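Local coordinates for protein beta-lactamase (Sphaerobacter thermophilus, PDB 4EWF) that probably hydrolyses beta-lactams to substituted beta-amino acids, as a member of the class A beta-lactamase family, at residues Asn43-Pro57 against Glu159-Val171. Numbering follows the deposited sequence.
Sequences NGDRRFRAASTVKIP and ENWATPDDYALAV
Phe48 and Ala162 form the antiparallel hydrogen-bonded pair of a two-stranded ribbon, 48-49 with 161-162, which in this class A beta-lactamase fold leads towards the 3-10 segment 52-54 and helix 55-67, where Ser52 and Lys55 are consistent with the SxxK motif of this family. Phe48 N donates to Ala162 O almost straight (176°), and Ala162 N returns a bond to Phe48 O at 2.8 Å. Two residues further on, past the non-hydrogen-bonded pair Arg49-Trp161, Ala50 N donates to Asn160 O at 2.9 Å, adding one more bond just past the strand ends.

Packing is tight on the inner side. Ala50 CB lies 3.7 Å from Ala162 CB, and Phe242 of strand 235-244 also touches the Ala162 side chain. The Tyr167 ring takes Thr53 OG1 over one face and Ile56 CD1 at its edge, while its OH comes 3.2 Å from Val54 CA. Thr53 OG1 sits there because chi1 (64°) places it between the backbone N and carbonyl carbon, where it also donates to Ala50 O. At the other end of the contact, Asp165 N, in the first turn of helix 164-175, donates to Gly44 O in the carbonyl plane; the Asp165 carboxylate pairs with Arg41.

The margin with Arg46, Arg47 and Trp161 is solvent-facing and looser. There the Arg49 chain runs alongside Trp161, whose CH2 lies 4.2 Å over one guanidinium face, the two planes 34° apart. Buried Glu159 meets that guanidinium at its edge, and inside the contact a water joins Glu159 OE1 to Asn160 O and Ala51 N. The salt bridge joins Arg49 NH1 to the anti lone pair of Glu159 OE2 at 2.6 Å.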
# COMPACT_ATOMS: atom_id res chain seq x y z
N ASN A 43 15.33 -1.07 9.13
CA ASN A 43 15.64 -0.82 7.71
C ASN A 43 14.65 0.18 7.13
O ASN A 43 14.17 0.04 6.00
CB ASN A 43 15.59 -2.12 6.90
CG ASN A 43 16.77 -3.02 7.14
OD1 ASN A 43 17.86 -2.54 7.43
ND2 ASN A 43 16.57 -4.33 7.01
N GLY A 44 14.31 1.18 7.94
CA GLY A 44 13.25 2.10 7.60
C GLY A 44 13.55 2.91 6.37
O GLY A 44 12.61 3.31 5.66
N ASP A 45 14.84 3.16 6.11
CA ASP A 45 15.25 3.97 4.97
C ASP A 45 15.89 3.14 3.85
O ASP A 45 16.52 3.69 2.93
CB ASP A 45 16.19 5.10 5.41
CG ASP A 45 17.51 4.60 5.97
OD1 ASP A 45 17.69 3.37 6.13
OD2 ASP A 45 18.38 5.45 6.26
N ARG A 46 15.76 1.82 3.95
CA ARG A 46 16.33 0.92 2.94
C ARG A 46 15.41 0.87 1.72
O ARG A 46 14.20 0.93 1.87
CB ARG A 46 16.51 -0.50 3.53
CG ARG A 46 17.05 -1.52 2.51
CD ARG A 46 17.59 -2.79 3.19
NE ARG A 46 17.95 -3.82 2.22
CZ ARG A 46 18.84 -4.79 2.43
NH1 ARG A 46 19.07 -5.69 1.48
NH2 ARG A 46 19.48 -4.87 3.58
N ARG A 47 15.98 0.77 0.53
CA ARG A 47 15.21 0.76 -0.71
C ARG A 47 14.73 -0.65 -1.09
O ARG A 47 15.54 -1.56 -1.20
CB ARG A 47 16.04 1.35 -1.85
CG ARG A 47 16.52 2.78 -1.59
CD ARG A 47 17.69 3.18 -2.52
NE ARG A 47 18.15 4.54 -2.26
CZ ARG A 47 19.31 4.85 -1.68
NH1 ARG A 47 20.16 3.89 -1.29
NH2 ARG A 47 19.62 6.13 -1.50
N PHE A 48 13.42 -0.80 -1.27
CA PHE A 48 12.79 -2.06 -1.70
C PHE A 48 12.01 -1.80 -3.00
O PHE A 48 11.61 -0.67 -3.27
CB PHE A 48 11.77 -2.51 -0.64
CG PHE A 48 12.39 -2.88 0.68
CD1 PHE A 48 12.64 -4.21 0.99
CD2 PHE A 48 12.72 -1.90 1.60
CE1 PHE A 48 13.22 -4.57 2.21
CE2 PHE A 48 13.31 -2.24 2.84
CZ PHE A 48 13.56 -3.58 3.13
N ARG A 49 11.75 -2.85 -3.78
CA ARG A 49 10.81 -2.71 -4.90
C ARG A 49 9.44 -2.42 -4.32
O ARG A 49 8.97 -3.10 -3.40
CB ARG A 49 10.76 -3.98 -5.77
CG ARG A 49 12.11 -4.30 -6.44
CD ARG A 49 12.03 -5.52 -7.36
NE ARG A 49 13.38 -6.04 -7.62
CZ ARG A 49 14.16 -5.59 -8.58
NH1 ARG A 49 13.74 -4.63 -9.39
NH2 ARG A 49 15.36 -6.10 -8.74
N ALA A 50 8.79 -1.38 -4.83
CA ALA A 50 7.49 -1.01 -4.29
C ALA A 50 6.44 -2.03 -4.70
O ALA A 50 5.46 -2.23 -3.97
CB ALA A 50 7.08 0.38 -4.78
N ALA A 51 6.64 -2.67 -5.85
CA ALA A 51 5.56 -3.48 -6.42
C ALA A 51 4.29 -2.63 -6.44
O ALA A 51 4.33 -1.41 -6.68
CB ALA A 51 5.36 -4.76 -5.61
N SER A 52 3.15 -3.24 -6.15
CA SER A 52 1.88 -2.54 -6.22
C SER A 52 1.60 -1.47 -5.15
O SER A 52 0.58 -0.81 -5.22
CB SER A 52 0.73 -3.55 -6.23
OG SER A 52 0.72 -4.24 -7.46
N THR A 53 2.48 -1.31 -4.16
CA THR A 53 2.19 -0.33 -3.11
C THR A 53 2.19 1.07 -3.69
O THR A 53 1.56 1.98 -3.16
CB THR A 53 3.17 -0.38 -1.92
OG1 THR A 53 4.49 -0.04 -2.37
CG2 THR A 53 3.18 -1.76 -1.30
N VAL A 54 2.87 1.24 -4.82
CA VAL A 54 2.95 2.56 -5.46
C VAL A 54 1.59 3.03 -6.01
O VAL A 54 1.43 4.17 -6.43
CB VAL A 54 4.05 2.57 -6.57
CG1 VAL A 54 3.61 1.78 -7.78
CG2 VAL A 54 4.46 4.02 -6.92
N LYS A 55 0.61 2.14 -5.98
CA LYS A 55 -0.73 2.55 -6.38
C LYS A 55 -1.36 3.51 -5.37
O LYS A 55 -2.37 4.16 -5.66
CB LYS A 55 -1.60 1.31 -6.63
CG LYS A 55 -1.03 0.49 -7.78
CD LYS A 55 -1.76 -0.85 -8.00
CE LYS A 55 -1.04 -1.64 -9.10
NZ LYS A 55 -1.76 -2.90 -9.43
N ILE A 56 -0.75 3.65 -4.19
CA ILE A 56 -1.24 4.60 -3.20
C ILE A 56 -1.02 6.04 -3.66
O ILE A 56 -1.97 6.79 -3.81
CB ILE A 56 -0.62 4.37 -1.81
CG1 ILE A 56 -1.18 3.09 -1.17
CG2 ILE A 56 -0.86 5.59 -0.89
CD1 ILE A 56 -0.43 2.66 0.11
N PRO A 57 0.24 6.43 -3.89
CA PRO A 57 0.42 7.80 -4.37
C PRO A 57 -0.26 8.04 -5.73
O PRO A 57 -0.62 9.17 -6.00
CB PRO A 57 1.94 7.95 -4.48
CG PRO A 57 2.48 6.56 -4.51
CD PRO A 57 1.53 5.75 -3.66
N GLU A 159 13.03 1.13 -12.20
CA GLU A 159 12.18 0.43 -11.26
C GLU A 159 11.46 1.45 -10.39
O GLU A 159 11.89 2.61 -10.28
CB GLU A 159 13.04 -0.52 -10.40
CG GLU A 159 12.27 -1.34 -9.35
CD GLU A 159 11.21 -2.26 -9.96
OE1 GLU A 159 10.10 -1.77 -10.27
OE2 GLU A 159 11.48 -3.47 -10.13
N ASN A 160 10.34 1.02 -9.81
CA ASN A 160 9.61 1.81 -8.83
C ASN A 160 10.10 1.42 -7.43
O ASN A 160 9.83 0.32 -6.96
CB ASN A 160 8.10 1.53 -8.92
CG ASN A 160 7.53 1.82 -10.30
OD1 ASN A 160 7.97 2.75 -10.98
ND2 ASN A 160 6.57 1.02 -10.72
N TRP A 161 10.80 2.34 -6.78
CA TRP A 161 11.43 2.08 -5.47
C TRP A 161 10.57 2.65 -4.35
O TRP A 161 9.85 3.62 -4.53
CB TRP A 161 12.85 2.70 -5.42
CG TRP A 161 13.76 2.11 -6.46
CD1 TRP A 161 14.23 2.72 -7.60
CD2 TRP A 161 14.27 0.77 -6.49
NE1 TRP A 161 15.01 1.85 -8.32
CE2 TRP A 161 15.05 0.64 -7.66
CE3 TRP A 161 14.14 -0.34 -5.64
CZ2 TRP A 161 15.72 -0.55 -8.01
CZ3 TRP A 161 14.80 -1.53 -5.97
CH2 TRP A 161 15.58 -1.62 -7.15
N ALA A 162 10.65 2.01 -3.18
CA ALA A 162 9.96 2.49 -1.99
C ALA A 162 10.88 2.36 -0.78
O ALA A 162 11.81 1.55 -0.78
CB ALA A 162 8.72 1.66 -1.75
N THR A 163 10.59 3.13 0.27
CA THR A 163 11.14 2.80 1.58
C THR A 163 9.98 2.71 2.55
O THR A 163 8.96 3.35 2.36
CB THR A 163 12.15 3.85 2.12
OG1 THR A 163 11.47 5.06 2.43
CG2 THR A 163 13.24 4.13 1.10
N PRO A 164 10.13 1.89 3.61
CA PRO A 164 9.07 1.83 4.62
C PRO A 164 8.80 3.23 5.21
O PRO A 164 7.63 3.60 5.36
CB PRO A 164 9.65 0.87 5.68
CG PRO A 164 10.70 0.05 4.94
CD PRO A 164 11.28 1.02 3.92
N ASP A 165 9.86 3.99 5.51
CA ASP A 165 9.69 5.36 6.02
C ASP A 165 8.78 6.20 5.13
O ASP A 165 7.87 6.90 5.62
CB ASP A 165 11.04 6.10 6.12
CG ASP A 165 11.85 5.70 7.34
OD1 ASP A 165 11.33 4.98 8.22
OD2 ASP A 165 13.03 6.11 7.40
N ASP A 166 9.05 6.18 3.83
CA ASP A 166 8.27 6.97 2.88
C ASP A 166 6.80 6.55 2.85
O ASP A 166 5.91 7.40 2.80
CB ASP A 166 8.85 6.85 1.47
CG ASP A 166 10.10 7.71 1.27
OD1 ASP A 166 10.57 8.34 2.25
OD2 ASP A 166 10.63 7.73 0.13
N TYR A 167 6.55 5.25 2.87
CA TYR A 167 5.17 4.78 2.77
C TYR A 167 4.38 4.98 4.07
O TYR A 167 3.16 5.13 4.04
CB TYR A 167 5.10 3.35 2.19
CG TYR A 167 5.09 3.47 0.69
CD1 TYR A 167 3.91 3.42 -0.02
CD2 TYR A 167 6.27 3.75 -0.01
CE1 TYR A 167 3.87 3.58 -1.39
CE2 TYR A 167 6.25 3.93 -1.40
CZ TYR A 167 5.03 3.85 -2.08
OH TYR A 167 4.96 4.01 -3.45
N ALA A 168 5.08 5.04 5.19
CA ALA A 168 4.42 5.42 6.43
C ALA A 168 3.99 6.89 6.36
O ALA A 168 2.88 7.24 6.76
CB ALA A 168 5.33 5.15 7.64
N LEU A 169 4.84 7.76 5.80
CA LEU A 169 4.44 9.16 5.63
C LEU A 169 3.18 9.25 4.78
O LEU A 169 2.30 10.07 5.04
CB LEU A 169 5.54 9.99 4.97
CG LEU A 169 6.85 10.15 5.73
CD1 LEU A 169 7.90 10.84 4.85
CD2 LEU A 169 6.62 10.91 7.05
N ALA A 170 3.10 8.42 3.75
CA ALA A 170 1.96 8.46 2.84
C ALA A 170 0.67 8.15 3.58
O ALA A 170 -0.34 8.84 3.42
CB ALA A 170 2.15 7.47 1.67
N VAL A 171 0.68 7.08 4.37
CA VAL A 171 -0.51 6.71 5.14
C VAL A 171 -0.84 7.79 6.16
O VAL A 171 -2.00 8.12 6.37
CB VAL A 171 -0.33 5.34 5.85
CG1 VAL A 171 -1.54 5.02 6.73
CG2 VAL A 171 -0.09 4.23 4.83
O HOH W 1 5.83 -1.15 -9.03
O HOH W 2 8.39 -2.13 -8.01